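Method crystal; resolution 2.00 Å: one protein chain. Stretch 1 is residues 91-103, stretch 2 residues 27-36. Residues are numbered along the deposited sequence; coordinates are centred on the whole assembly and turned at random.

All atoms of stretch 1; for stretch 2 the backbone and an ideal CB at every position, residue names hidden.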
# COMPACT_ATOMS: atom_id res chain seq x y z
N PRO A 91 2.03 3.36 16.66
CA PRO A 91 2.94 4.46 16.33
C PRO A 91 2.43 5.14 15.05
O PRO A 91 2.46 6.37 14.93
CB PRO A 91 4.30 3.77 16.15
CG PRO A 91 4.22 2.62 17.09
CD PRO A 91 2.77 2.14 17.03
N ILE A 92 1.97 4.33 14.10
CA ILE A 92 1.39 4.84 12.85
C ILE A 92 0.28 3.90 12.34
O ILE A 92 0.52 2.71 12.17
CB ILE A 92 2.44 4.95 11.69
CG1 ILE A 92 3.65 5.78 12.11
CG2 ILE A 92 1.78 5.60 10.46
CD1 ILE A 92 4.58 6.08 10.96
N GLN A 93 -0.94 4.42 12.16
CA GLN A 93 -2.02 3.62 11.57
C GLN A 93 -1.75 3.91 10.11
O GLN A 93 -2.28 4.86 9.53
CB GLN A 93 -3.41 4.13 11.95
CG GLN A 93 -4.48 3.05 11.86
CD GLN A 93 -5.88 3.61 11.70
OE1 GLN A 93 -6.28 4.04 10.63
NE2 GLN A 93 -6.63 3.60 12.77
N HIS A 94 -0.88 3.10 9.53
CA HIS A 94 -0.41 3.28 8.15
C HIS A 94 -1.25 2.80 6.96
O HIS A 94 -0.90 3.10 5.81
CB HIS A 94 1.01 2.68 8.06
CG HIS A 94 1.86 3.25 6.97
ND1 HIS A 94 2.33 2.49 5.92
CD2 HIS A 94 2.30 4.51 6.76
CE1 HIS A 94 3.05 3.25 5.11
NE2 HIS A 94 3.04 4.48 5.59
N ASP A 95 -2.34 2.08 7.22
CA ASP A 95 -3.21 1.57 6.15
C ASP A 95 -3.83 2.66 5.28
O ASP A 95 -4.22 3.72 5.78
CB ASP A 95 -4.36 0.74 6.71
CG ASP A 95 -3.89 -0.37 7.64
OD1 ASP A 95 -3.76 -0.10 8.85
OD2 ASP A 95 -3.65 -1.50 7.15
N LYS A 96 -3.93 2.39 3.98
CA LYS A 96 -4.57 3.29 3.01
C LYS A 96 -5.54 2.31 2.35
O LYS A 96 -5.26 1.72 1.31
CB LYS A 96 -3.56 3.84 1.99
CG LYS A 96 -2.31 4.44 2.62
CD LYS A 96 -1.17 3.39 2.69
CE LYS A 96 0.22 4.02 2.77
NZ LYS A 96 0.34 4.93 3.94
N VAL A 97 -6.69 2.14 2.99
CA VAL A 97 -7.67 1.17 2.55
C VAL A 97 -9.10 1.69 2.46
O VAL A 97 -9.56 2.46 3.31
CB VAL A 97 -7.68 -0.04 3.53
CG1 VAL A 97 -8.89 -0.95 3.25
CG2 VAL A 97 -6.37 -0.81 3.43
N ILE A 98 -9.81 1.26 1.42
CA ILE A 98 -11.22 1.59 1.24
C ILE A 98 -11.96 0.29 0.95
O ILE A 98 -11.70 -0.37 -0.06
CB ILE A 98 -11.46 2.58 0.05
CG1 ILE A 98 -10.74 3.91 0.31
CG2 ILE A 98 -12.95 2.88 -0.07
CD1 ILE A 98 -11.01 4.99 -0.74
N ILE A 99 -12.84 -0.10 1.87
CA ILE A 99 -13.64 -1.30 1.71
C ILE A 99 -15.03 -0.84 1.26
O ILE A 99 -15.72 -0.12 1.97
CB ILE A 99 -13.78 -2.07 3.05
CG1 ILE A 99 -12.40 -2.37 3.63
CG2 ILE A 99 -14.54 -3.36 2.83
CD1 ILE A 99 -12.41 -2.59 5.13
N VAL A 100 -15.43 -1.26 0.06
CA VAL A 100 -16.72 -0.86 -0.52
C VAL A 100 -17.78 -1.96 -0.61
O VAL A 100 -17.53 -3.07 -1.11
CB VAL A 100 -16.47 -0.27 -1.93
CG1 VAL A 100 -17.78 0.22 -2.56
CG2 VAL A 100 -15.47 0.86 -1.84
N ASP A 101 -18.97 -1.65 -0.09
CA ASP A 101 -20.10 -2.57 -0.14
C ASP A 101 -19.81 -3.98 0.39
O ASP A 101 -20.36 -4.96 -0.10
CB ASP A 101 -20.63 -2.63 -1.58
CG ASP A 101 -21.24 -1.30 -2.03
OD1 ASP A 101 -21.51 -0.45 -1.15
OD2 ASP A 101 -21.44 -1.09 -3.24
N ASN A 102 -18.96 -4.06 1.41
CA ASN A 102 -18.63 -5.33 2.03
C ASN A 102 -18.08 -6.43 1.12
O ASN A 102 -18.01 -7.59 1.52
CB ASN A 102 -19.85 -5.86 2.78
CG ASN A 102 -19.51 -6.97 3.76
OD1 ASN A 102 -19.05 -6.72 4.88
ND2 ASN A 102 -19.74 -8.21 3.34
N VAL A 103 -17.70 -6.09 -0.10
CA VAL A 103 -17.17 -7.10 -1.02
C VAL A 103 -16.00 -6.61 -1.86
O VAL A 103 -15.38 -7.40 -2.56
CB VAL A 103 -18.24 -7.63 -1.98
CG1 VAL A 103 -19.50 -8.01 -1.23
CG2 VAL A 103 -18.53 -6.58 -3.03
N UNK A 27 -22.69 1.59 -3.28
CA UNK A 27 -24.15 1.69 -3.26
C UNK A 27 -24.69 1.53 -1.84
O UNK A 27 -25.78 1.99 -1.54
CB UNK A 27 -24.77 0.64 -4.18
N UNK A 28 -23.92 0.89 -0.97
CA UNK A 28 -24.36 0.68 0.39
C UNK A 28 -23.38 1.06 1.49
O UNK A 28 -23.77 1.67 2.48
CB UNK A 28 -24.73 -0.80 0.56
N UNK A 29 -22.11 0.70 1.35
CA UNK A 29 -21.15 1.04 2.42
C UNK A 29 -19.72 1.32 2.01
O UNK A 29 -19.25 0.90 0.95
CB UNK A 29 -21.12 -0.11 3.43
N UNK A 30 -19.04 2.05 2.88
CA UNK A 30 -17.65 2.39 2.71
C UNK A 30 -17.03 2.39 4.10
O UNK A 30 -17.52 3.06 5.00
CB UNK A 30 -17.48 3.74 2.00
N UNK A 31 -15.97 1.62 4.27
CA UNK A 31 -15.25 1.55 5.55
C UNK A 31 -13.83 1.91 5.14
O UNK A 31 -13.18 1.12 4.48
CB UNK A 31 -15.35 0.19 6.24
N UNK A 32 -13.38 3.10 5.52
CA UNK A 32 -12.06 3.59 5.14
C UNK A 32 -11.03 3.73 6.27
O UNK A 32 -11.37 4.10 7.40
CB UNK A 32 -12.23 4.95 4.47
N UNK A 33 -9.77 3.44 5.94
CA UNK A 33 -8.64 3.55 6.86
C UNK A 33 -7.66 4.44 6.13
O UNK A 33 -7.39 4.24 4.95
CB UNK A 33 -8.04 2.20 7.23
N UNK A 34 -7.10 5.43 6.83
CA UNK A 34 -6.14 6.30 6.18
C UNK A 34 -5.05 6.77 7.12
O UNK A 34 -5.24 6.84 8.33
CB UNK A 34 -6.86 7.51 5.58
N UNK A 35 -3.90 7.09 6.55
CA UNK A 35 -2.79 7.65 7.31
C UNK A 35 -3.05 9.13 6.97
O UNK A 35 -4.07 9.66 7.37
CB UNK A 35 -1.41 7.12 6.93
N UNK A 36 -2.17 9.78 6.23
CA UNK A 36 -2.42 11.16 5.84
C UNK A 36 -3.76 11.26 5.11
O UNK A 36 -3.95 10.63 4.07
CB UNK A 36 -1.28 11.69 4.96

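The two stretches run antiparallel, their strand axes 169° apart and 4.7 Å at closest approach, so most positions of stretch 2 can be read against stretch 1.

Position 27 lies beside the carboxylate of Asp101. Its backbone N donates to Asp101 OD2 (3.0 Å), while its ideal CB, 3.9 Å from that same oxygen, points sideways. The main chain makes the contact, so many side chains would do; a basic one would suit the charge. The residue is Lys27, but its end leads away from stretch 1 and forms no salt bridge with Asp101.

At position 28 the N donates to Asp101 OD1 (2.8 Å). The ideal CB of position 28 is 3.7 Å from Asp101 OD1. A small polar residue, serine, threonine or asparagine, would suit. Thr28, with chi1 p, brings OG1 to 2.9 Å from Asp101 OD1, a weak contact whose proton also has another acceptor within reach.

Position 29 also gives its N to Asp101 OD1 (2.8 Å), and its O accepts from Asp101 N (2.8 Å). Asp101 thus gathers three successive backbone amides. The ideal CB points sideways, 4.4 Å from Asp101 N and 4.9 Å from Asn102 N, leaving room for a short polar group. Ser29 OG is 3.0 Å from the O of water 1; that water donates to Ile99 O (2.9 Å) and accepts from Asn102 N (3.0 Å).

From here the strands pair regularly. Position 30 faces Val100 in a non-hydrogen-bonded pair, its ideal CB 5.1 Å from Ile98 CG2 and 5.2 Å from Val100 CG2; a beta-branched or other aliphatic residue fits. Ile30 places CG2 4.1 Å from Ile98 CG2.

Position 31 exchanges two hydrogen bonds with Ile99, N to Ile99 O and Ile99 N to its O, both 2.9 Å. The ideal CB is 4.2 Å from Ile99 CD1, so an aliphatic residue or a long chain with an apolar stem would suit. Arg31 lays its CB 4.1 Å from Ile99 CB; its end leads away, and NH1 donates to Ile30 O (3.1 Å).

Position 32 shares its face with 30, and its ideal CB lies 4.5 Å from Ile98 CG1, favouring leucine, isoleucine or methionine. Met32, fully extended, sets CE 3.9 Å from Ile98 CD1.

Position 33 pairs with Val97, its N donating to Val97 O (2.8 Å). In return, Val97 N donates to Met33 O (3.0 Å). The CB here is close to Asp95 CB and Gln93 OE1, so a long, flexible apolar chain is plausible. Met33 loses 110 Å² to stretch 1, and its CE reaches 3.6 Å from Asp95 OD1.

Position 34 points away, and stretch 1 sets little limit on the side chain. It is Ala34, whose CA lies 3.2 Å from Asp95 O.

Position 35 points toward stretch 1, with Ile92, His94 and Lys96 around it, inviting a large, probably aromatic, residue. Tyr35 receives Ile92 CG2 over one ring face, 3.6 Å from CE1, while the His94 ring lies oblique to it.

At position 36 nothing of stretch 1 lies within 5.5 Å of the ideal CB, so stretch 1 does not restrict it; it is Ser36.

Stretch 2 (27-36) KTSIRMMAYS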
# COMPACT_ATOMS: atom_id res chain seq x y z
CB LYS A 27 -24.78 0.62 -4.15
CG LYS A 27 -24.20 0.54 -5.56
CD LYS A 27 -24.57 1.76 -6.39
CE LYS A 27 -24.36 1.49 -7.89
NZ LYS A 27 -22.97 1.03 -8.25
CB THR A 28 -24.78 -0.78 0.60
OG1 THR A 28 -23.64 -1.63 0.39
CG2 THR A 28 -25.87 -1.18 -0.39
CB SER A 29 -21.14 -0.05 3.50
OG SER A 29 -20.76 -1.30 2.95
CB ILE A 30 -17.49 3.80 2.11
CG1 ILE A 30 -17.89 3.79 0.64
CG2 ILE A 30 -16.04 4.28 2.25
CD1 ILE A 30 -17.51 5.07 -0.09
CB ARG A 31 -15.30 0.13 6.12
CG ARG A 31 -16.66 -0.26 6.71
CD ARG A 31 -17.12 0.72 7.77
NE ARG A 31 -18.43 0.38 8.32
CZ ARG A 31 -19.56 0.99 8.00
NH1 ARG A 31 -19.57 2.00 7.13
NH2 ARG A 31 -20.70 0.61 8.57
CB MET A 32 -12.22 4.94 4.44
CG MET A 32 -10.95 5.56 3.90
SD MET A 32 -11.39 7.12 3.12
CE MET A 32 -10.03 7.48 2.14
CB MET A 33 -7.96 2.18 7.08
CG MET A 33 -8.84 1.05 7.62
SD MET A 33 -7.91 -0.49 7.94
CE MET A 33 -7.27 -0.21 9.58
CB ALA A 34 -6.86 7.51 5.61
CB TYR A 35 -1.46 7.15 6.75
CG TYR A 35 -0.23 7.83 7.32
CD1 TYR A 35 -0.18 8.20 8.66
CD2 TYR A 35 0.87 8.09 6.53
CE1 TYR A 35 0.95 8.82 9.19
CE2 TYR A 35 2.00 8.71 7.04
CZ TYR A 35 2.04 9.07 8.37
OH TYR A 35 3.17 9.67 8.89
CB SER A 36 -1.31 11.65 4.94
OG SER A 36 -0.08 11.27 5.49
O HOH W 1 -17.82 -1.80 3.03
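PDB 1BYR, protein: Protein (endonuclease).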